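Local coordinates for dihydroorotate dehydrogenase (Schistosoma mansoni, PDB 6UY4), which probably catalyses the FMN-dependent oxidation of (S)-dihydroorotate to orotate with a quinone as electron acceptor, a step of de novo pyrimidine synthesis, at residues Gly267-Asn272 with Pro327-Gly332; Val198-Ser203 with Leu239-Pro244. All blocks are in the same frame, centred on the assembly; numbering follows the deposited sequence.

Interaction 1: residues Gly267-Asn272 with Pro327-Gly332; sequences GMIISN and PLIGVG. With FMN (flavin mononucleotide), chain G.
On the ribityl side of the flavin pocket, strands 267-270 and 328-331 pair as parallel neighbours, their axes 9° from parallel. Backbone bonds run alternately: Met268 N to Pro327 O, Ile329 N to Met268 O, Ile270 N to Ile329 O. The peptide before Ser271 is cis, which turns Ile270 O and Ser271 N to the same edge, and both bond Val331. Val331 N lies 2.7 Å from Ile270 O, 36° out of that carbonyl's plane, while Ser271 N bonds Val331 O. On one face, Leu328 CD2 touches two side chains of the other strand: Met268 CB at 3.7 Å and the CD1 methyl of Ile270, whose side chain runs across that of Leu328, at 3.9 Å. This is the outward face of the TIM barrel of dihydroorotate dehydrogenases, where helix 305-321 packs on Leu328 and Ile270. The inward face carries Ile269 and Ile329, which lie side by side and point the same way, Ile269 CG1 being 3.8 Å from Ile329 CB. Toward the C-terminal ends of the strands, Ile269 CG2 meets Val331 CG2 at 3.6 Å, methyl against methyl. The other methyl of Val331, CG1, is anti to its own backbone N (chi1 -163°) and rests 3.5 Å from C5' of FMN. At the strand ends the two backbones adjoin the cofactor chain: Ser271 O accepts a weak hydrogen bond from the ribityl hydroxyl O3' at 3.3 Å, Gly332 CA packs near O5', and Asn272 brings OD1 close to C1', next to the isoalloxazine ring.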
loop_
_atom_site.group_PDB
_atom_site.type_symbol
_atom_site.label_atom_id
_atom_site.label_comp_id
_atom_site.label_asym_id
_atom_site.label_seq_id
_atom_site.Cartn_x
_atom_site.Cartn_y
_atom_site.Cartn_z
ATOM N N GLY A 267 -5.226 -1.884 -13.716
ATOM C CA GLY A 267 -5.636 -2.572 -12.507
ATOM C C GLY A 267 -5.914 -1.567 -11.413
ATOM O O GLY A 267 -5.606 -0.377 -11.536
ATOM N N MET A 268 -6.507 -2.066 -10.332
ATOM C CA MET A 268 -6.876 -1.231 -9.201
ATOM C C MET A 268 -6.444 -1.895 -7.902
ATOM O O MET A 268 -6.295 -3.117 -7.818
ATOM C CB MET A 268 -8.384 -0.955 -9.170
ATOM C CG MET A 268 -8.886 -0.121 -10.334
ATOM S SD MET A 268 -10.645 0.248 -10.210
ATOM C CE MET A 268 -10.697 1.071 -8.619
ATOM N N ILE A 269 -6.251 -1.065 -6.882
ATOM C CA ILE A 269 -5.847 -1.506 -5.552
ATOM C C ILE A 269 -6.912 -1.049 -4.567
ATOM O O ILE A 269 -7.189 0.152 -4.456
ATOM C CB ILE A 269 -4.465 -0.956 -5.165
ATOM C CG1 ILE A 269 -3.388 -1.525 -6.091
ATOM C CG2 ILE A 269 -4.150 -1.281 -3.717
ATOM C CD1 ILE A 269 -1.991 -1.040 -5.772
ATOM N N ILE A 270 -7.512 -2.003 -3.859
ATOM C CA ILE A 270 -8.588 -1.735 -2.908
ATOM C C ILE A 270 -8.211 -2.399 -1.590
ATOM O O ILE A 270 -8.162 -3.632 -1.507
ATOM C CB ILE A 270 -9.948 -2.250 -3.406
ATOM C CG1 ILE A 270 -10.290 -1.662 -4.778
ATOM C CG2 ILE A 270 -11.041 -1.922 -2.403
ATOM C CD1 ILE A 270 -9.903 -2.548 -5.946
ATOM N N SER A 271 -7.950 -1.595 -0.558
ATOM C CA SER A 271 -8.014 -0.137 -0.624
ATOM C C SER A 271 -6.958 0.484 0.285
ATOM O O SER A 271 -6.024 -0.191 0.719
ATOM C CB SER A 271 -9.401 0.366 -0.219
ATOM O OG SER A 271 -9.713 -0.024 1.108
ATOM N N ASN A 272 -7.119 1.775 0.576
ATOM C CA ASN A 272 -6.228 2.470 1.498
ATOM C C ASN A 272 -6.814 2.433 2.906
ATOM O O ASN A 272 -7.453 1.447 3.288
ATOM C CB ASN A 272 -5.993 3.911 1.034
ATOM C CG ASN A 272 -4.664 4.472 1.513
ATOM O OD1 ASN A 272 -4.304 4.340 2.683
ATOM N ND2 ASN A 272 -3.925 5.096 0.604
ATOM N N PRO A 327 -7.146 -6.709 -13.279
ATOM C CA PRO A 327 -6.725 -7.314 -12.010
ATOM C C PRO A 327 -6.916 -6.361 -10.840
ATOM O O PRO A 327 -6.844 -5.139 -10.981
ATOM C CB PRO A 327 -5.240 -7.622 -12.239
ATOM C CG PRO A 327 -5.092 -7.701 -13.721
ATOM C CD PRO A 327 -6.063 -6.708 -14.277
ATOM N N LEU A 328 -7.159 -6.942 -9.668
ATOM C CA LEU A 328 -7.367 -6.185 -8.444
ATOM C C LEU A 328 -6.412 -6.679 -7.366
ATOM O O LEU A 328 -6.054 -7.857 -7.321
ATOM C CB LEU A 328 -8.813 -6.302 -7.952
ATOM C CG LEU A 328 -9.892 -5.863 -8.942
ATOM C CD1 LEU A 328 -11.272 -6.074 -8.346
ATOM C CD2 LEU A 328 -9.693 -4.410 -9.339
ATOM N N ILE A 329 -6.006 -5.760 -6.494
ATOM C CA ILE A 329 -5.117 -6.060 -5.380
ATOM C C ILE A 329 -5.870 -5.743 -4.095
ATOM O O ILE A 329 -6.107 -4.570 -3.779
ATOM C CB ILE A 329 -3.801 -5.276 -5.461
ATOM C CG1 ILE A 329 -3.041 -5.641 -6.737
ATOM C CG2 ILE A 329 -2.947 -5.544 -4.234
ATOM C CD1 ILE A 329 -1.671 -4.997 -6.838
ATOM N N GLY A 330 -6.252 -6.783 -3.360
ATOM C CA GLY A 330 -6.946 -6.599 -2.101
ATOM C C GLY A 330 -6.007 -6.263 -0.963
ATOM O O GLY A 330 -5.124 -7.055 -0.622
ATOM N N VAL A 331 -6.179 -5.085 -0.370
ATOM C CA VAL A 331 -5.327 -4.622 0.717
ATOM C C VAL A 331 -6.215 -4.142 1.856
ATOM O O VAL A 331 -7.274 -3.547 1.624
ATOM C CB VAL A 331 -4.375 -3.493 0.264
ATOM C CG1 VAL A 331 -3.237 -3.329 1.255
ATOM C CG2 VAL A 331 -3.832 -3.769 -1.128
ATOM N N GLY A 332 -5.788 -4.406 3.088
ATOM C CA GLY A 332 -6.501 -3.892 4.240
ATOM C C GLY A 332 -6.950 -4.936 5.239
ATOM O O GLY A 332 -7.917 -5.665 4.998
HETATM N N1 FMN G . -0.550 3.835 1.257
HETATM C C2 FMN G . -0.076 4.477 0.130
HETATM O O2 FMN G . -0.623 4.296 -0.957
HETATM N N3 FMN G . 1.013 5.320 0.217
HETATM C C4 FMN G . 1.633 5.528 1.432
HETATM O O4 FMN G . 2.602 6.281 1.510
HETATM C C4A FMN G . 1.159 4.885 2.570
HETATM N N5 FMN G . 1.773 5.089 3.787
HETATM C C5A FMN G . 1.305 4.447 4.914
HETATM C C6 FMN G . 1.931 4.656 6.138
HETATM C C7 FMN G . 1.464 4.016 7.279
HETATM C C7M FMN G . 2.143 4.247 8.597
HETATM C C8 FMN G . 0.368 3.163 7.196
HETATM C C8M FMN G . -0.139 2.470 8.426
HETATM C C9 FMN G . -0.259 2.956 5.971
HETATM C C9A FMN G . 0.207 3.595 4.826
HETATM N N10 FMN G . -0.408 3.391 3.602
HETATM C C10 FMN G . 0.064 4.036 2.478
HETATM C "C1'" FMN G . -1.595 2.483 3.480
HETATM C "C2'" FMN G . -1.147 1.047 3.236
HETATM O "O2'" FMN G . -0.296 0.995 2.113
HETATM C "C3'" FMN G . -2.344 0.140 2.985
HETATM O "O3'" FMN G . -3.150 0.693 1.969
HETATM C "C4'" FMN G . -3.187 -0.068 4.239
HETATM O "O4'" FMN G . -2.418 0.150 5.402
HETATM C "C5'" FMN G . -3.709 -1.495 4.241
HETATM O "O5'" FMN G . -4.270 -1.821 5.487
HETATM P P FMN G . -3.564 -2.961 6.374
HETATM O O1P FMN G . -4.395 -3.171 7.615
HETATM O O2P FMN G . -3.447 -4.244 5.585
HETATM O O3P FMN G . -2.193 -2.479 6.773
#

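Interaction 2: residues Val198-Ser203 with Leu239-Pro244. With FMN (flavin mononucleotide), chain G.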
loop_
_atom_site.group_PDB
_atom_site.type_symbol
_atom_site.label_atom_id
_atom_site.label_comp_id
_atom_site.label_asym_id
_atom_site.label_seq_id
_atom_site.Cartn_x
_atom_site.Cartn_y
_atom_site.Cartn_z
ATOM N N VAL A 198 1.591 2.933 -9.441
ATOM C CA VAL A 198 0.333 3.123 -8.727
ATOM C C VAL A 198 0.114 4.613 -8.509
ATOM O O VAL A 198 1.064 5.361 -8.253
ATOM C CB VAL A 198 0.319 2.372 -7.378
ATOM C CG1 VAL A 198 -1.057 2.457 -6.733
ATOM C CG2 VAL A 198 0.728 0.925 -7.567
ATOM N N ILE A 199 -1.142 5.042 -8.616
ATOM C CA ILE A 199 -1.542 6.415 -8.334
ATOM C C ILE A 199 -2.691 6.376 -7.338
ATOM O O ILE A 199 -3.685 5.674 -7.558
ATOM C CB ILE A 199 -1.955 7.165 -9.614
ATOM C CG1 ILE A 199 -0.779 7.230 -10.588
ATOM C CG2 ILE A 199 -2.454 8.562 -9.276
ATOM C CD1 ILE A 199 -1.094 7.947 -11.872
ATOM N N ASN A 200 -2.555 7.124 -6.247
ATOM C CA ASN A 200 -3.569 7.145 -5.201
ATOM C C ASN A 200 -4.673 8.133 -5.559
ATOM O O ASN A 200 -4.403 9.316 -5.798
ATOM C CB ASN A 200 -2.944 7.514 -3.859
ATOM C CG ASN A 200 -2.154 6.377 -3.250
ATOM O OD1 ASN A 200 -1.840 5.393 -3.922
ATOM N ND2 ASN A 200 -1.827 6.504 -1.970
ATOM N N VAL A 201 -5.915 7.649 -5.597
ATOM C CA VAL A 201 -7.061 8.542 -5.705
ATOM C C VAL A 201 -7.218 9.305 -4.398
ATOM O O VAL A 201 -7.108 8.730 -3.306
ATOM C CB VAL A 201 -8.337 7.751 -6.044
ATOM C CG1 VAL A 201 -9.557 8.661 -6.012
ATOM C CG2 VAL A 201 -8.208 7.090 -7.398
ATOM N N SER A 202 -7.460 10.610 -4.501
ATOM C CA SER A 202 -7.596 11.446 -3.315
ATOM C C SER A 202 -8.792 10.999 -2.485
ATOM O O SER A 202 -9.915 10.913 -2.992
ATOM C CB SER A 202 -7.748 12.909 -3.720
ATOM O OG SER A 202 -9.065 13.181 -4.166
ATOM N N SER A 203 -8.543 10.705 -1.212
ATOM C CA SER A 203 -9.608 10.266 -0.331
ATOM C C SER A 203 -10.538 11.430 -0.015
ATOM O O SER A 203 -10.098 12.580 0.065
ATOM C CB SER A 203 -9.032 9.698 0.964
ATOM O OG SER A 203 -10.055 9.445 1.912
ATOM N N LEU A 239 -1.712 1.327 -12.180
ATOM C CA LEU A 239 -2.735 0.923 -11.229
ATOM C C LEU A 239 -3.278 2.137 -10.487
ATOM O O LEU A 239 -2.581 3.139 -10.303
ATOM C CB LEU A 239 -2.192 -0.099 -10.225
ATOM C CG LEU A 239 -2.185 -1.570 -10.652
ATOM C CD1 LEU A 239 -1.212 -1.822 -11.795
ATOM C CD2 LEU A 239 -1.857 -2.457 -9.465
ATOM N N LEU A 240 -4.534 2.034 -10.062
ATOM C CA LEU A 240 -5.219 3.103 -9.348
ATOM C C LEU A 240 -5.623 2.591 -7.974
ATOM O O LEU A 240 -6.375 1.616 -7.868
ATOM C CB LEU A 240 -6.443 3.583 -10.129
ATOM C CG LEU A 240 -6.821 5.051 -9.959
ATOM C CD1 LEU A 240 -5.660 5.946 -10.364
ATOM C CD2 LEU A 240 -8.068 5.385 -10.762
ATOM N N LYS A 241 -5.128 3.244 -6.927
ATOM C CA LYS A 241 -5.409 2.857 -5.551
ATOM C C LYS A 241 -6.448 3.809 -4.971
ATOM O O LYS A 241 -6.244 5.028 -4.965
ATOM C CB LYS A 241 -4.132 2.869 -4.713
ATOM C CG LYS A 241 -4.306 2.349 -3.298
ATOM C CD LYS A 241 -2.962 2.224 -2.604
ATOM C CE LYS A 241 -3.111 1.670 -1.200
ATOM N NZ LYS A 241 -1.788 1.499 -0.537
ATOM N N ILE A 242 -7.554 3.255 -4.485
ATOM C CA ILE A 242 -8.683 4.046 -4.023
ATOM C C ILE A 242 -8.855 3.856 -2.520
ATOM O O ILE A 242 -8.200 3.024 -1.891
ATOM C CB ILE A 242 -9.982 3.690 -4.771
ATOM C CG1 ILE A 242 -10.447 2.286 -4.379
ATOM C CG2 ILE A 242 -9.774 3.786 -6.275
ATOM C CD1 ILE A 242 -11.766 1.888 -4.992
ATOM N N SER A 243 -9.761 4.643 -1.946
ATOM C CA SER A 243 -10.185 4.703 -0.557
ATOM C C SER A 243 -11.455 3.889 -0.350
ATOM O O SER A 243 -12.321 3.854 -1.232
ATOM C CB SER A 243 -10.436 6.151 -0.134
ATOM O OG SER A 243 -10.948 6.222 1.184
ATOM N N PRO A 244 -11.597 3.221 0.797
ATOM C CA PRO A 244 -12.821 2.456 1.068
ATOM C C PRO A 244 -13.998 3.305 1.520
ATOM O O PRO A 244 -15.079 2.753 1.758
ATOM C CB PRO A 244 -12.378 1.501 2.184
ATOM C CG PRO A 244 -11.339 2.273 2.920
ATOM C CD PRO A 244 -10.609 3.088 1.883
HETATM N N1 FMN G . -0.550 3.835 1.257
HETATM C C2 FMN G . -0.076 4.477 0.130
HETATM O O2 FMN G . -0.623 4.296 -0.957
HETATM N N3 FMN G . 1.013 5.320 0.217
HETATM C C4 FMN G . 1.633 5.528 1.432
HETATM O O4 FMN G . 2.602 6.281 1.510
HETATM C C4A FMN G . 1.159 4.885 2.570
HETATM N N5 FMN G . 1.773 5.089 3.787
HETATM C C5A FMN G . 1.305 4.447 4.914
HETATM C C6 FMN G . 1.931 4.656 6.138
HETATM C C7 FMN G . 1.464 4.016 7.279
HETATM C C7M FMN G . 2.143 4.247 8.597
HETATM C C8 FMN G . 0.368 3.163 7.196
HETATM C C8M FMN G . -0.139 2.470 8.426
HETATM C C9 FMN G . -0.259 2.956 5.971
HETATM C C9A FMN G . 0.207 3.595 4.826
HETATM N N10 FMN G . -0.408 3.391 3.602
HETATM C C10 FMN G . 0.064 4.036 2.478
HETATM C "C1'" FMN G . -1.595 2.483 3.480
HETATM C "C2'" FMN G . -1.147 1.047 3.236
HETATM O "O2'" FMN G . -0.296 0.995 2.113
HETATM C "C3'" FMN G . -2.344 0.140 2.985
HETATM O "O3'" FMN G . -3.150 0.693 1.969
HETATM C "C4'" FMN G . -3.187 -0.068 4.239
HETATM O "O4'" FMN G . -2.418 0.150 5.402
HETATM C "C5'" FMN G . -3.709 -1.495 4.241
HETATM O "O5'" FMN G . -4.270 -1.821 5.487
HETATM P P FMN G . -3.564 -2.961 6.374
HETATM O O1P FMN G . -4.395 -3.171 7.615
HETATM O O2P FMN G . -3.447 -4.244 5.585
HETATM O O3P FMN G . -2.193 -2.479 6.773
#
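Asn200 and Lys241 stand side by side on the inward face of two parallel strands and point the same way, amide oxygen OD1 of Asn200 lying 3.5 Å from Lys241 CB. Nearer the start of the strands, Val198 CG1 packs across Lys241 CB at 3.7 Å. Lys241 is stretched throughout, starting with CG anti to the backbone N (chi1 -174°), and this carries NZ to the flavin. There Lys241 NZ bonds O2, N1 and, at 3.0 Å, the ribityl hydroxyl O3' of FMN, with a weak fourth bond to O2'. Asn200 ND2 also grips FMN O2, at 2.7 Å and nearly straight (167°); the same carbonyl oxygen thus takes donors from both Asn200 and Lys241. Asn169 ND2 bonds Asn200 OD1, consistent with the amide nitrogen being the end turned to the flavin. Where the strand ends, Val201 turns toward its neighbour, and its CG2 packs on Leu240 CG at 3.6 Å and touches Ile242 CG2; helix 215-230 covers Leu240, helix 248-259 Val201 and Ile242. Backbone bonds knit this part together, ending with Val201 N to Lys241 O. Beyond it the contact slackens: the chains part at Ser202, and the partly exposed, poorly ordered Ser203 meets Ser243 through a weak OG-OG hydrogen bond of 3.4 Å and loose CB packing. Two adjacent strands joined by helix 215-230, polar residues near their C-terminal ends holding the cofactor, form a beta-alpha-beta unit of an FMN-binding TIM barrel.

How the interactions relate
From the N terminus, strand 196-200 comes first; helix 215-230 then leads back to strand 238-242, and interaction 2 closes that loop. Interaction 1 opens only after this, at 267-272, and closes a longer excursion, with strand 301-304 and helix 305-321, at 327-332. The two contacts are therefore in series, neither nested nor crossed. Strands 238-242 and 267-270 are themselves neighbours, linked by probable hydrogen bonds from Ile269 N to Leu240 O and from Asn272 N to Ile242 O, so four consecutive barrel strands form one parallel run. Along it the cofactor is met in turn, interaction 2 reaching the ring edge and the ribityl hydroxyls, interaction 1 the ribityl chain from C1' to O5'.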